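Side-chain contacts in uncharacterized protein (Clostridium leptum, PDB 4PW1), which is of unknown function but adopts an unusual fold, a nine-stranded antiparallel beta sheet surrounded by alpha helices: residues L17-S22 with D123-A128; G130-D135 with S211-L216; S141-A146 with T203-V208; V235-P240 with R244-S249. All coordinates share one frame; numbering follows the deposited sequence. Where two conformers were deposited one is given.

Contact 1: residues L17-S22 with D123-A128; sequences LLYLNS and DEMDQA
L17 and D126 mark the closest backbone approach, with their CA atoms 7.2 Å apart, as the irregular segment 17-22 runs past the start of helix 122-141. The setting is one margin of the nine-stranded antiparallel sheet: L18 and L20 make backbone hydrogen bonds with S217 on strand 214-218, the outermost strand on that side within this chain, and the helix packs next to it. Side chains and one water make the join.

M125, a selenomethionine, is the central piece. Its CB comes up against the phenol end of Y19, with Y19 OH 3.2 Å from M125 CB and 3.5 Å from M125 CG, a snug fit obliquely placed relative to the ring. L17 supplies the second apolar touch, its CD2 lying 4.1 Å from M125 CB. With chi1 at -177°, L17 carries its CG opposite the backbone N, which aims the branched end at the helix. The M125 chain then bends at chi2 (-88°), and the residue continues inward to touch S217, I222 and P240.

The polar link runs along the exposed flank. Y19 reaches a water lying in the plane of its ring and donates the phenolic proton to it over a short 2.5 Å from OH to the water oxygen. That same water donates a hydrogen bond to the D126 carboxylate, and the bridge ends at D126 OD1, 2.8 Å from the water oxygen.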
loop_
_atom_site.group_PDB
_atom_site.type_symbol
_atom_site.label_atom_id
_atom_site.label_comp_id
_atom_site.label_asym_id
_atom_site.label_seq_id
_atom_site.Cartn_x
_atom_site.Cartn_y
_atom_site.Cartn_z
ATOM N N LEU B 17 12.097 -7.641 -10.034
ATOM C CA LEU B 17 10.897 -6.821 -9.894
ATOM C C LEU B 17 10.001 -7.336 -8.771
ATOM O O LEU B 17 9.552 -8.472 -8.799
ATOM C CB LEU B 17 10.086 -6.741 -11.186
ATOM C CG LEU B 17 8.847 -5.843 -11.129
ATOM C CD1 LEU B 17 9.149 -4.402 -10.783
ATOM C CD2 LEU B 17 8.121 -5.926 -12.462
ATOM N N LEU B 18 9.723 -6.493 -7.790
ATOM C CA LEU B 18 8.901 -6.891 -6.664
ATOM C C LEU B 18 7.407 -6.865 -6.993
ATOM O O LEU B 18 6.862 -5.829 -7.385
ATOM C CB LEU B 18 9.205 -5.978 -5.472
ATOM C CG LEU B 18 8.404 -6.324 -4.221
ATOM C CD1 LEU B 18 8.941 -7.622 -3.609
ATOM C CD2 LEU B 18 8.468 -5.176 -3.235
ATOM N N TYR B 19 6.702 -7.967 -6.762
ATOM C CA TYR B 19 5.231 -7.942 -6.905
ATOM C C TYR B 19 4.564 -7.836 -5.548
ATOM O O TYR B 19 4.953 -8.565 -4.644
ATOM C CB TYR B 19 4.745 -9.248 -7.553
ATOM C CG TYR B 19 5.121 -9.365 -9.018
ATOM C CD1 TYR B 19 6.435 -9.645 -9.400
ATOM C CD2 TYR B 19 4.164 -9.178 -10.019
ATOM C CE1 TYR B 19 6.782 -9.751 -10.745
ATOM C CE2 TYR B 19 4.496 -9.282 -11.370
ATOM C CZ TYR B 19 5.798 -9.559 -11.720
ATOM O OH TYR B 19 6.115 -9.687 -13.035
ATOM N N LEU B 20 3.528 -7.021 -5.388
ATOM C CA LEU B 20 2.722 -7.088 -4.155
ATOM C C LEU B 20 1.722 -8.272 -4.150
ATOM O O LEU B 20 1.277 -8.653 -5.174
ATOM C CB LEU B 20 1.988 -5.777 -3.920
ATOM C CG LEU B 20 2.878 -4.584 -3.725
ATOM C CD1 LEU B 20 2.019 -3.403 -3.283
ATOM C CD2 LEU B 20 3.964 -4.823 -2.717
ATOM N N ASN B 21 1.423 -8.885 -3.000
ATOM C CA ASN B 21 0.550 -10.095 -2.958
ATOM C C ASN B 21 -0.900 -9.715 -2.676
ATOM O O ASN B 21 -1.194 -8.472 -2.593
ATOM C CB ASN B 21 1.113 -11.192 -2.016
ATOM C CG ASN B 21 1.171 -10.791 -0.527
ATOM O OD1 ASN B 21 0.364 -10.002 -0.043
ATOM N ND2 ASN B 21 2.117 -11.399 0.216
ATOM N N SER B 22 -1.813 -10.715 -2.565
ATOM C CA SER B 22 -3.295 -10.363 -2.448
ATOM C C SER B 22 -3.624 -9.604 -1.153
ATOM O O SER B 22 -4.584 -8.852 -1.081
ATOM C CB SER B 22 -4.273 -11.585 -2.444
ATOM O OG SER B 22 -3.754 -12.745 -3.035
ATOM N N ASP B 123 7.583 -12.451 -18.003
ATOM C CA ASP B 123 8.551 -12.000 -19.008
ATOM C C ASP B 123 8.235 -10.631 -19.602
ATOM O O ASP B 123 9.138 -9.831 -19.816
ATOM C CB ASP B 123 8.669 -13.019 -20.139
ATOM C CG ASP B 123 9.536 -14.223 -19.758
ATOM O OD1 ASP B 123 10.253 -14.167 -18.734
ATOM O OD2 ASP B 123 9.507 -15.235 -20.489
ATOM N N GLU B 124 6.955 -10.368 -19.853
ATOM C CA GLU B 124 6.526 -9.072 -20.371
ATOM C C GLU B 124 6.775 -7.991 -19.348
ATOM O O GLU B 124 7.151 -6.894 -19.706
ATOM C CB GLU B 124 5.040 -9.106 -20.753
ATOM C CG GLU B 124 4.800 -9.936 -22.012
ATOM C CD GLU B 124 3.331 -10.170 -22.323
ATOM O OE1 GLU B 124 2.490 -10.171 -21.412
ATOM O OE2 GLU B 124 3.007 -10.342 -23.505
HETATM N N MSE B 125 6.552 -8.305 -18.066
HETATM C CA MSE B 125 6.801 -7.352 -16.989
HETATM C C MSE B 125 8.263 -7.014 -16.959
HETATM O O MSE B 125 8.623 -5.847 -16.853
HETATM C CB MSE B 125 6.316 -7.838 -15.629
HETATM C CG MSE B 125 4.813 -7.679 -15.556
HETATM SE SE MSE B 125 4.403 -5.882 -14.911
HETATM C CE MSE B 125 2.590 -6.439 -14.423
ATOM N N ASP B 126 9.115 -8.029 -17.044
ATOM C CA ASP B 126 10.549 -7.797 -17.010
ATOM C C ASP B 126 11.008 -6.965 -18.219
ATOM O O ASP B 126 11.801 -6.052 -18.047
ATOM C CB ASP B 126 11.345 -9.106 -16.910
ATOM C CG ASP B 126 11.265 -9.736 -15.520
ATOM O OD1 ASP B 126 10.845 -9.064 -14.532
ATOM O OD2 ASP B 126 11.626 -10.929 -15.409
ATOM N N GLN B 127 10.537 -7.304 -19.414
ATOM C CA GLN B 127 10.822 -6.518 -20.617
ATOM C C GLN B 127 10.345 -5.088 -20.459
ATOM O O GLN B 127 11.027 -4.169 -20.847
ATOM C CB GLN B 127 10.133 -7.116 -21.847
ATOM C CG GLN B 127 10.653 -8.471 -22.274
ATOM C CD GLN B 127 9.639 -9.222 -23.115
ATOM O OE1 GLN B 127 8.830 -8.621 -23.824
ATOM N NE2 GLN B 127 9.672 -10.536 -23.030
ATOM N N ALA B 128 9.147 -4.908 -19.906
ATOM C CA ALA B 128 8.600 -3.548 -19.699
ATOM C C ALA B 128 9.501 -2.758 -18.762
ATOM O O ALA B 128 9.800 -1.588 -19.003
ATOM C CB ALA B 128 7.200 -3.596 -19.125
HETATM O O HOH W 1 8.480 -10.225 -13.711
#

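Contact 2: residues G130-D135 with S211-L216; sequences GKLQED and SEFTSL
F213, in the segment that leads into strand 214-218, an outermost strand of the antiparallel sheet within this chain, pushes its ring against L132 and Q133. Helix 122-141 packs here on the edge of the sheet, chiefly through that ring.

Apolar contact comes first. The far corner of the phenyl meets the branch point of the leucine, L132 CG standing 4.0 Å from F213 CZ, and the two side chains cross at about a right angle. With chi1 at 168°, F213 has its CG opposite the backbone N, and the ring extends toward the helix. Other rings complete its surroundings: W136 meets it edge-to-face, while Y226 lies with its plane nearly matched to that of F213.

Charges pair within the helix and not across the contact. In the conformer described, K131 NZ makes a salt bridge with D135, one turn on; D135 OD2 also accepts from A173 N at the start of helix 173-190.

Last is the amide. Q133 bends at chi2 (67°), which brings its amide to within 10° of the ring plane of F213. The NE2 end is engaged by E137, which helps fix the amide's rotation. The other end makes a close oblique touch, not a hydrogen bond: Q133 OE1 lies 3.4 Å from F213 CD2 and 3.5 Å from F213 CE2.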
loop_
_atom_site.group_PDB
_atom_site.type_symbol
_atom_site.label_atom_id
_atom_site.label_comp_id
_atom_site.label_asym_id
_atom_site.label_seq_id
_atom_site.Cartn_x
_atom_site.Cartn_y
_atom_site.Cartn_z
ATOM N N GLY B 130 12.718 -3.265 -18.317
ATOM C CA GLY B 130 13.875 -2.940 -19.156
ATOM C C GLY B 130 13.644 -1.724 -20.067
ATOM O O GLY B 130 14.481 -0.843 -20.158
ATOM N N LYS B 131 12.517 -1.669 -20.753
ATOM C CA LYS B 131 12.223 -0.536 -21.632
ATOM C C LYS B 131 12.174 0.764 -20.796
ATOM O O LYS B 131 12.739 1.811 -21.184
ATOM C CB LYS B 131 10.924 -0.797 -22.424
ATOM C CG LYS B 131 10.492 0.294 -23.421
ATOM C CD LYS B 131 11.509 0.559 -24.548
ATOM C CE LYS B 131 10.925 1.435 -25.665
ATOM N NZ LYS B 131 10.108 2.585 -25.139
ATOM N N LEU B 132 11.519 0.691 -19.650
ATOM C CA LEU B 132 11.369 1.835 -18.769
ATOM C C LEU B 132 12.707 2.364 -18.320
ATOM O O LEU B 132 12.965 3.578 -18.375
ATOM C CB LEU B 132 10.510 1.417 -17.585
ATOM C CG LEU B 132 9.596 2.406 -16.914
ATOM C CD1 LEU B 132 8.861 3.303 -17.890
ATOM C CD2 LEU B 132 8.647 1.606 -16.042
ATOM N N GLN B 133 13.603 1.460 -17.939
ATOM C CA GLN B 133 14.958 1.850 -17.560
ATOM C C GLN B 133 15.697 2.557 -18.694
ATOM O O GLN B 133 16.371 3.552 -18.469
ATOM C CB GLN B 133 15.748 0.615 -17.100
ATOM C CG GLN B 133 17.163 0.851 -16.573
ATOM C CD GLN B 133 17.192 1.636 -15.251
ATOM O OE1 GLN B 133 16.265 1.565 -14.437
ATOM N NE2 GLN B 133 18.261 2.394 -15.042
ATOM N N GLU B 134 15.572 2.007 -19.896
ATOM C CA GLU B 134 16.195 2.562 -21.088
ATOM C C GLU B 134 15.610 3.948 -21.386
ATOM O O GLU B 134 16.336 4.877 -21.669
ATOM C CB GLU B 134 16.017 1.606 -22.302
ATOM C CG GLU B 134 16.916 0.367 -22.284
ATOM C CD GLU B 134 16.453 -0.769 -23.214
ATOM O OE1 GLU B 134 15.438 -0.629 -23.939
ATOM O OE2 GLU B 134 17.116 -1.826 -23.220
ATOM N N ASP B 135 14.286 4.072 -21.315
ATOM C CA ASP B 135 13.626 5.357 -21.592
ATOM C C ASP B 135 14.113 6.405 -20.568
ATOM O O ASP B 135 14.337 7.582 -20.919
ATOM C CB ASP B 135 12.097 5.240 -21.490
ATOM C CG ASP B 135 11.448 4.575 -22.707
ATOM O OD1 ASP B 135 12.132 4.174 -23.635
ATOM O OD2 ASP B 135 10.214 4.454 -22.716
ATOM N N SER B 211 15.755 12.118 -8.917
ATOM C CA SER B 211 15.614 11.062 -7.935
ATOM C C SER B 211 16.108 9.746 -8.521
ATOM O O SER B 211 16.081 9.514 -9.734
ATOM C CB SER B 211 14.150 10.919 -7.504
ATOM O OG SER B 211 13.977 9.741 -6.690
ATOM N N GLU B 212 16.491 8.859 -7.616
ATOM C CA GLU B 212 16.585 7.454 -7.901
ATOM C C GLU B 212 15.239 6.932 -8.443
ATOM O O GLU B 212 14.160 7.311 -7.973
ATOM C CB GLU B 212 16.926 6.742 -6.577
ATOM C CG GLU B 212 16.968 5.230 -6.633
ATOM C CD GLU B 212 17.311 4.588 -5.276
ATOM O OE1 GLU B 212 16.912 5.127 -4.206
ATOM O OE2 GLU B 212 17.980 3.524 -5.285
ATOM N N PHE B 213 15.315 6.028 -9.408
ATOM C CA PHE B 213 14.136 5.368 -9.968
ATOM C C PHE B 213 13.995 3.987 -9.284
ATOM O O PHE B 213 14.853 3.141 -9.440
ATOM C CB PHE B 213 14.378 5.225 -11.449
ATOM C CG PHE B 213 13.433 4.323 -12.174
ATOM C CD1 PHE B 213 12.140 4.124 -11.761
ATOM C CD2 PHE B 213 13.864 3.691 -13.319
ATOM C CE1 PHE B 213 11.297 3.272 -12.457
ATOM C CE2 PHE B 213 13.029 2.841 -14.025
ATOM C CZ PHE B 213 11.737 2.640 -13.599
ATOM N N THR B 214 12.932 3.777 -8.536
ATOM C CA THR B 214 12.664 2.441 -8.012
ATOM C C THR B 214 11.283 2.008 -8.496
ATOM O O THR B 214 10.534 2.821 -9.078
ATOM C CB THR B 214 12.739 2.389 -6.490
ATOM O OG1 THR B 214 11.787 3.286 -5.955
ATOM C CG2 THR B 214 14.106 2.734 -5.998
ATOM N N SER B 215 10.966 0.728 -8.339
ATOM C CA SER B 215 9.708 0.250 -8.879
ATOM C C SER B 215 9.153 -0.978 -8.179
ATOM O O SER B 215 9.861 -1.699 -7.519
ATOM C CB SER B 215 9.884 -0.057 -10.361
ATOM O OG SER B 215 10.843 -1.060 -10.514
ATOM N N LEU B 216 7.862 -1.189 -8.354
ATOM C CA LEU B 216 7.216 -2.451 -7.956
ATOM C C LEU B 216 6.073 -2.706 -8.935
ATOM O O LEU B 216 5.682 -1.809 -9.707
ATOM C CB LEU B 216 6.705 -2.360 -6.511
ATOM C CG LEU B 216 5.684 -1.276 -6.178
ATOM C CD1 LEU B 216 4.301 -1.553 -6.767
ATOM C CD2 LEU B 216 5.581 -1.114 -4.653
#

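Contact 3: residues S141-A146 with T203-V208; sequences SDPLPA and TIWELV
The indole of W205 meets the carbonyl oxygen of P143 at its edge, practically in the ring plane, while L144 comes in obliquely beside the same part of the ring. The ring of F139 also meets the indole, with the two planes nearly perpendicular.

The edge contact is a hydrogen bond: W205 NE1 donates to P143 O over 2.9 Å, and the N-H points almost straight at the oxygen (176°). Seen from the carbonyl, the donor is less regular, sitting 42° out of the carbonyl plane.

Two apolar touches flank this bond. P143 CB is 3.9 Å from W205 CZ2, and L144 CD2 lies the same 3.9 Å from W205 CZ2, the leucine crossing the indole at about a right angle. W205 can reach across because its CG is opposite the backbone N (chi1 180°), sending the indole out from the helix toward the loop.

W136 of helix 122-141 makes a comparable bond in the reverse direction, its NE1 donating to V208 O. Together they tie the end of helix 122-141 and its exit loop to helix 198-210 through tryptophan N-H to backbone carbonyl bonds, one of the places where helices pack round the antiparallel sheet.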
loop_
_atom_site.group_PDB
_atom_site.type_symbol
_atom_site.label_atom_id
_atom_site.label_comp_id
_atom_site.label_asym_id
_atom_site.label_seq_id
_atom_site.Cartn_x
_atom_site.Cartn_y
_atom_site.Cartn_z
ATOM N N SER B 141 19.792 11.742 -20.028
ATOM C CA SER B 141 20.800 12.318 -20.923
ATOM C C SER B 141 20.253 13.507 -21.721
ATOM O O SER B 141 21.030 14.325 -22.185
ATOM C CB SER B 141 21.339 11.265 -21.913
ATOM O OG SER B 141 20.376 11.047 -22.946
ATOM N N ASP B 142 18.937 13.589 -21.904
ATOM C CA ASP B 142 18.344 14.656 -22.705
ATOM C C ASP B 142 16.955 15.017 -22.184
ATOM O O ASP B 142 15.921 14.633 -22.764
ATOM C CB ASP B 142 18.297 14.228 -24.162
ATOM C CG ASP B 142 17.892 15.362 -25.102
ATOM O OD1 ASP B 142 17.781 16.544 -24.667
ATOM O OD2 ASP B 142 17.651 15.069 -26.282
ATOM N N PRO B 143 16.911 15.756 -21.073
ATOM C CA PRO B 143 15.625 15.910 -20.398
ATOM C C PRO B 143 14.745 17.016 -20.958
ATOM O O PRO B 143 13.604 17.137 -20.532
ATOM C CB PRO B 143 16.024 16.207 -18.950
ATOM C CG PRO B 143 17.363 16.825 -19.043
ATOM C CD PRO B 143 18.030 16.247 -20.261
ATOM N N LEU B 144 15.268 17.816 -21.876
ATOM C CA LEU B 144 14.488 18.836 -22.603
ATOM C C LEU B 144 14.712 18.660 -24.116
ATOM O O LEU B 144 15.312 19.506 -24.755
ATOM C CB LEU B 144 14.942 20.240 -22.202
ATOM C CG LEU B 144 14.638 20.639 -20.770
ATOM C CD1 LEU B 144 15.191 22.022 -20.478
ATOM C CD2 LEU B 144 13.132 20.621 -20.512
ATOM N N PRO B 145 14.255 17.546 -24.693
ATOM C CA PRO B 145 14.638 17.294 -26.095
ATOM C C PRO B 145 13.938 18.264 -27.045
ATOM O O PRO B 145 12.880 18.802 -26.700
ATOM C CB PRO B 145 14.113 15.870 -26.342
ATOM C CG PRO B 145 12.917 15.780 -25.439
ATOM C CD PRO B 145 13.266 16.566 -24.201
ATOM N N ALA B 146 14.502 18.495 -28.228
ATOM C CA ALA B 146 13.792 19.274 -29.238
ATOM C C ALA B 146 12.922 18.332 -30.066
ATOM O O ALA B 146 12.149 18.788 -30.911
ATOM C CB ALA B 146 14.767 20.045 -30.115
ATOM N N THR B 203 7.820 20.278 -10.910
ATOM C CA THR B 203 8.093 19.316 -9.843
ATOM C C THR B 203 8.117 17.882 -10.389
ATOM O O THR B 203 8.976 17.089 -10.041
ATOM C CB THR B 203 7.034 19.410 -8.741
ATOM O OG1 THR B 203 7.100 20.698 -8.169
ATOM C CG2 THR B 203 7.262 18.373 -7.624
ATOM N N ILE B 204 7.193 17.572 -11.273
ATOM C CA ILE B 204 7.131 16.238 -11.838
ATOM C C ILE B 204 8.408 15.937 -12.628
ATOM O O ILE B 204 9.043 14.879 -12.462
ATOM C CB ILE B 204 5.854 16.093 -12.722
ATOM C CG1 ILE B 204 4.598 16.161 -11.841
ATOM C CG2 ILE B 204 5.867 14.793 -13.468
ATOM C CD1 ILE B 204 3.326 16.411 -12.638
ATOM N N TRP B 205 8.797 16.886 -13.475
ATOM C CA TRP B 205 9.995 16.736 -14.257
ATOM C C TRP B 205 11.226 16.591 -13.387
ATOM O O TRP B 205 12.067 15.697 -13.614
ATOM C CB TRP B 205 10.085 17.954 -15.173
ATOM C CG TRP B 205 11.219 18.048 -16.067
ATOM C CD1 TRP B 205 11.345 17.474 -17.306
ATOM C CD2 TRP B 205 12.416 18.768 -15.828
ATOM N NE1 TRP B 205 12.550 17.842 -17.871
ATOM C CE2 TRP B 205 13.227 18.628 -16.977
ATOM C CE3 TRP B 205 12.873 19.578 -14.781
ATOM C CZ2 TRP B 205 14.457 19.281 -17.094
ATOM C CZ3 TRP B 205 14.131 20.167 -14.879
ATOM C CH2 TRP B 205 14.899 20.019 -16.024
ATOM N N GLU B 206 11.351 17.475 -12.397
ATOM C CA GLU B 206 12.512 17.480 -11.533
ATOM C C GLU B 206 12.639 16.171 -10.708
ATOM O O GLU B 206 13.744 15.673 -10.490
ATOM C CB GLU B 206 12.497 18.671 -10.579
ATOM C CG GLU B 206 13.767 18.812 -9.753
ATOM C CD GLU B 206 13.634 19.858 -8.674
ATOM O OE1 GLU B 206 12.828 19.567 -7.777
ATOM O OE2 GLU B 206 14.283 20.964 -8.722
ATOM N N LEU B 207 11.528 15.635 -10.240
ATOM C CA LEU B 207 11.604 14.377 -9.528
ATOM C C LEU B 207 12.147 13.257 -10.385
ATOM O O LEU B 207 13.054 12.506 -9.945
ATOM C CB LEU B 207 10.250 13.951 -9.042
ATOM C CG LEU B 207 9.832 14.691 -7.796
ATOM C CD1 LEU B 207 8.341 14.464 -7.608
ATOM C CD2 LEU B 207 10.660 14.246 -6.605
ATOM N N VAL B 208 11.668 13.159 -11.618
ATOM C CA VAL B 208 12.162 12.102 -12.483
ATOM C C VAL B 208 13.647 12.331 -12.808
ATOM O O VAL B 208 14.442 11.383 -12.955
ATOM C CB VAL B 208 11.313 11.976 -13.756
ATOM C CG1 VAL B 208 11.884 10.924 -14.696
ATOM C CG2 VAL B 208 9.919 11.595 -13.390
#

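Contact 4: residues V235-P240 with R244-S249; sequences VLIYSP and RFVGFS
I237 O is gripped by two successive amides of the facing strand: V246 N at 2.7 Å, almost end-on to the carbonyl (C=O...N angle 175°), and G247 N in a weak, bent bond at 3.5 Å. A CA-H...O contact from F245 adds to them. With V246 and G247 both opposite I237, this is a classic beta bulge in the antiparallel hairpin of strands 233-239 and 244-251; I237 N completes it with a straight bond to G247 O, 2.9 Å long. V235 and S249 exchange two sound backbone bonds; at the other end S239 N to R244 O is sound and the return bond weak.

On the face bearing L236, Y238 and F245, the F245 ring lies between two neighbours. Y238 turns its ring edge toward one face, edge-to-face (T-shaped), with the centroids of the Y238 and F245 rings 5.3 Å apart and the planes at 71°. From the opposite face L236 CD1 makes a CH-pi contact, 4.1 Å from the F245 centroid. L236 CB also presses on the ring, 3.4 Å from F245 CE1, while L236 CD2 turns to F248 CB.

I237 CG2, from the other face, meets V246 CG2 of the bulge at 3.9 Å. R244 NE makes a salt bridge with E242, in the turn of the hairpin.

The hairpin is buried mid-sheet, hydrogen-bonded to strand 221-227 through L236 and Y238 and to strand 106-114 through V246 and F248. Helices 122-141 and 173-190 cover the F245 side, where L132 and F174 touch that ring.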
loop_
_atom_site.group_PDB
_atom_site.type_symbol
_atom_site.label_atom_id
_atom_site.label_comp_id
_atom_site.label_asym_id
_atom_site.label_seq_id
_atom_site.Cartn_x
_atom_site.Cartn_y
_atom_site.Cartn_z
ATOM N N VAL B 235 4.514 8.750 -7.942
ATOM C CA VAL B 235 4.464 7.484 -8.619
ATOM C C VAL B 235 3.900 7.695 -9.997
ATOM O O VAL B 235 2.899 8.390 -10.170
ATOM C CB VAL B 235 3.572 6.492 -7.852
ATOM C CG1 VAL B 235 3.486 5.192 -8.599
ATOM C CG2 VAL B 235 4.099 6.280 -6.471
ATOM N N LEU B 236 4.621 7.191 -10.991
ATOM C CA LEU B 236 4.119 7.112 -12.349
ATOM C C LEU B 236 3.627 5.693 -12.579
ATOM O O LEU B 236 4.331 4.759 -12.296
ATOM C CB LEU B 236 5.224 7.462 -13.336
ATOM C CG LEU B 236 5.648 8.917 -13.317
ATOM C CD1 LEU B 236 6.876 9.130 -14.201
ATOM C CD2 LEU B 236 4.504 9.790 -13.816
ATOM N N ILE B 237 2.409 5.552 -13.093
ATOM C CA ILE B 237 1.769 4.265 -13.273
ATOM C C ILE B 237 1.903 3.823 -14.711
ATOM O O ILE B 237 1.291 4.425 -15.618
ATOM C CB ILE B 237 0.260 4.346 -12.924
ATOM C CG1 ILE B 237 0.092 4.871 -11.504
ATOM C CG2 ILE B 237 -0.424 3.002 -13.118
ATOM C CD1 ILE B 237 -1.346 5.192 -11.177
ATOM N N TYR B 238 2.740 2.813 -14.917
ATOM C CA TYR B 238 3.080 2.331 -16.246
ATOM C C TYR B 238 2.323 1.063 -16.582
ATOM O O TYR B 238 2.321 0.112 -15.781
ATOM C CB TYR B 238 4.573 2.085 -16.332
ATOM C CG TYR B 238 5.098 1.731 -17.707
ATOM C CD1 TYR B 238 5.306 2.724 -18.672
ATOM C CD2 TYR B 238 5.471 0.426 -18.025
ATOM C CE1 TYR B 238 5.843 2.424 -19.899
ATOM C CE2 TYR B 238 6.008 0.121 -19.270
ATOM C CZ TYR B 238 6.182 1.126 -20.202
ATOM O OH TYR B 238 6.731 0.851 -21.428
ATOM N N SER B 239 1.700 1.058 -17.759
ATOM C CA SER B 239 1.100 -0.137 -18.316
ATOM C C SER B 239 2.107 -0.879 -19.228
ATOM O O SER B 239 2.554 -0.329 -20.244
ATOM C CB SER B 239 -0.122 0.207 -19.130
ATOM O OG SER B 239 -0.481 -0.900 -19.917
ATOM N N PRO B 240 2.482 -2.118 -18.863
ATOM C CA PRO B 240 3.351 -2.907 -19.726
ATOM C C PRO B 240 2.622 -3.340 -21.010
ATOM O O PRO B 240 3.251 -3.543 -22.007
ATOM C CB PRO B 240 3.724 -4.123 -18.851
ATOM C CG PRO B 240 2.555 -4.262 -17.932
ATOM C CD PRO B 240 2.168 -2.835 -17.623
ATOM N N ARG B 244 3.091 2.633 -21.907
ATOM C CA ARG B 244 3.083 4.035 -21.583
ATOM C C ARG B 244 2.576 4.260 -20.173
ATOM O O ARG B 244 2.003 3.350 -19.546
ATOM C CB ARG B 244 2.195 4.794 -22.563
ATOM C CG ARG B 244 0.762 4.341 -22.572
ATOM C CD ARG B 244 -0.101 5.549 -22.869
ATOM N NE ARG B 244 -1.495 5.212 -22.851
ATOM C CZ ARG B 244 -2.492 6.085 -22.669
ATOM N NH1 ARG B 244 -2.251 7.385 -22.505
ATOM N NH2 ARG B 244 -3.748 5.635 -22.634
ATOM N N PHE B 245 2.810 5.462 -19.678
ATOM C CA PHE B 245 2.249 5.883 -18.422
ATOM C C PHE B 245 0.755 6.168 -18.544
ATOM O O PHE B 245 0.313 6.884 -19.447
ATOM C CB PHE B 245 3.025 7.065 -17.872
ATOM C CG PHE B 245 4.429 6.724 -17.456
ATOM C CD1 PHE B 245 4.657 5.808 -16.430
ATOM C CD2 PHE B 245 5.518 7.341 -18.043
ATOM C CE1 PHE B 245 5.957 5.514 -16.034
ATOM C CE2 PHE B 245 6.802 7.044 -17.662
ATOM C CZ PHE B 245 7.043 6.112 -16.665
ATOM N N VAL B 246 -0.045 5.525 -17.689
ATOM C CA VAL B 246 -1.484 5.716 -17.719
ATOM C C VAL B 246 -1.994 6.509 -16.527
ATOM O O VAL B 246 -3.184 6.695 -16.365
ATOM C CB VAL B 246 -2.243 4.381 -17.859
ATOM C CG1 VAL B 246 -1.881 3.720 -19.181
ATOM C CG2 VAL B 246 -1.919 3.464 -16.693
ATOM N N GLY B 247 -1.092 6.969 -15.689
ATOM C CA GLY B 247 -1.456 7.756 -14.534
ATOM C C GLY B 247 -0.293 8.194 -13.699
ATOM O O GLY B 247 0.849 7.824 -13.966
ATOM N N PHE B 248 -0.589 8.980 -12.669
ATOM C CA PHE B 248 0.376 9.405 -11.715
ATOM C C PHE B 248 -0.276 9.830 -10.419
ATOM O O PHE B 248 -1.464 10.079 -10.368
ATOM C CB PHE B 248 1.231 10.585 -12.227
ATOM C CG PHE B 248 0.501 11.903 -12.220
ATOM C CD1 PHE B 248 -0.330 12.256 -13.266
ATOM C CD2 PHE B 248 0.645 12.798 -11.161
ATOM C CE1 PHE B 248 -1.019 13.471 -13.248
ATOM C CE2 PHE B 248 -0.061 14.002 -11.132
ATOM C CZ PHE B 248 -0.899 14.331 -12.187
ATOM N N SER B 249 0.550 9.915 -9.378
ATOM C CA SER B 249 0.185 10.422 -8.068
ATOM C C SER B 249 1.334 11.304 -7.664
ATOM O O SER B 249 2.490 10.862 -7.708
ATOM C CB SER B 249 0.082 9.286 -7.035
ATOM O OG SER B 249 -0.004 9.820 -5.707
#

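In the fold
Helix 122-141 is the common thread: contact 1 uses its first turns, contact 2 its middle, and contact 3 the loop that leaves it. Contacts 1 and 2, with centres about 13 Å apart, touch where L17 and L18 pack on S215 and L216, and both reach the second subunit. Contact 4 lies deepest, its centre about 6 Å from that of the chain. Contact 1 meets it through A128 and M125 on P240, contact 2 through L132 on Y238 and F245, and contact 3 through V208 on L236. Contacts 1 and 3 remain separate, nearest atoms about 13 Å apart. No active site is known here; together the contacts tie helices and N-terminal segment to one antiparallel sheet.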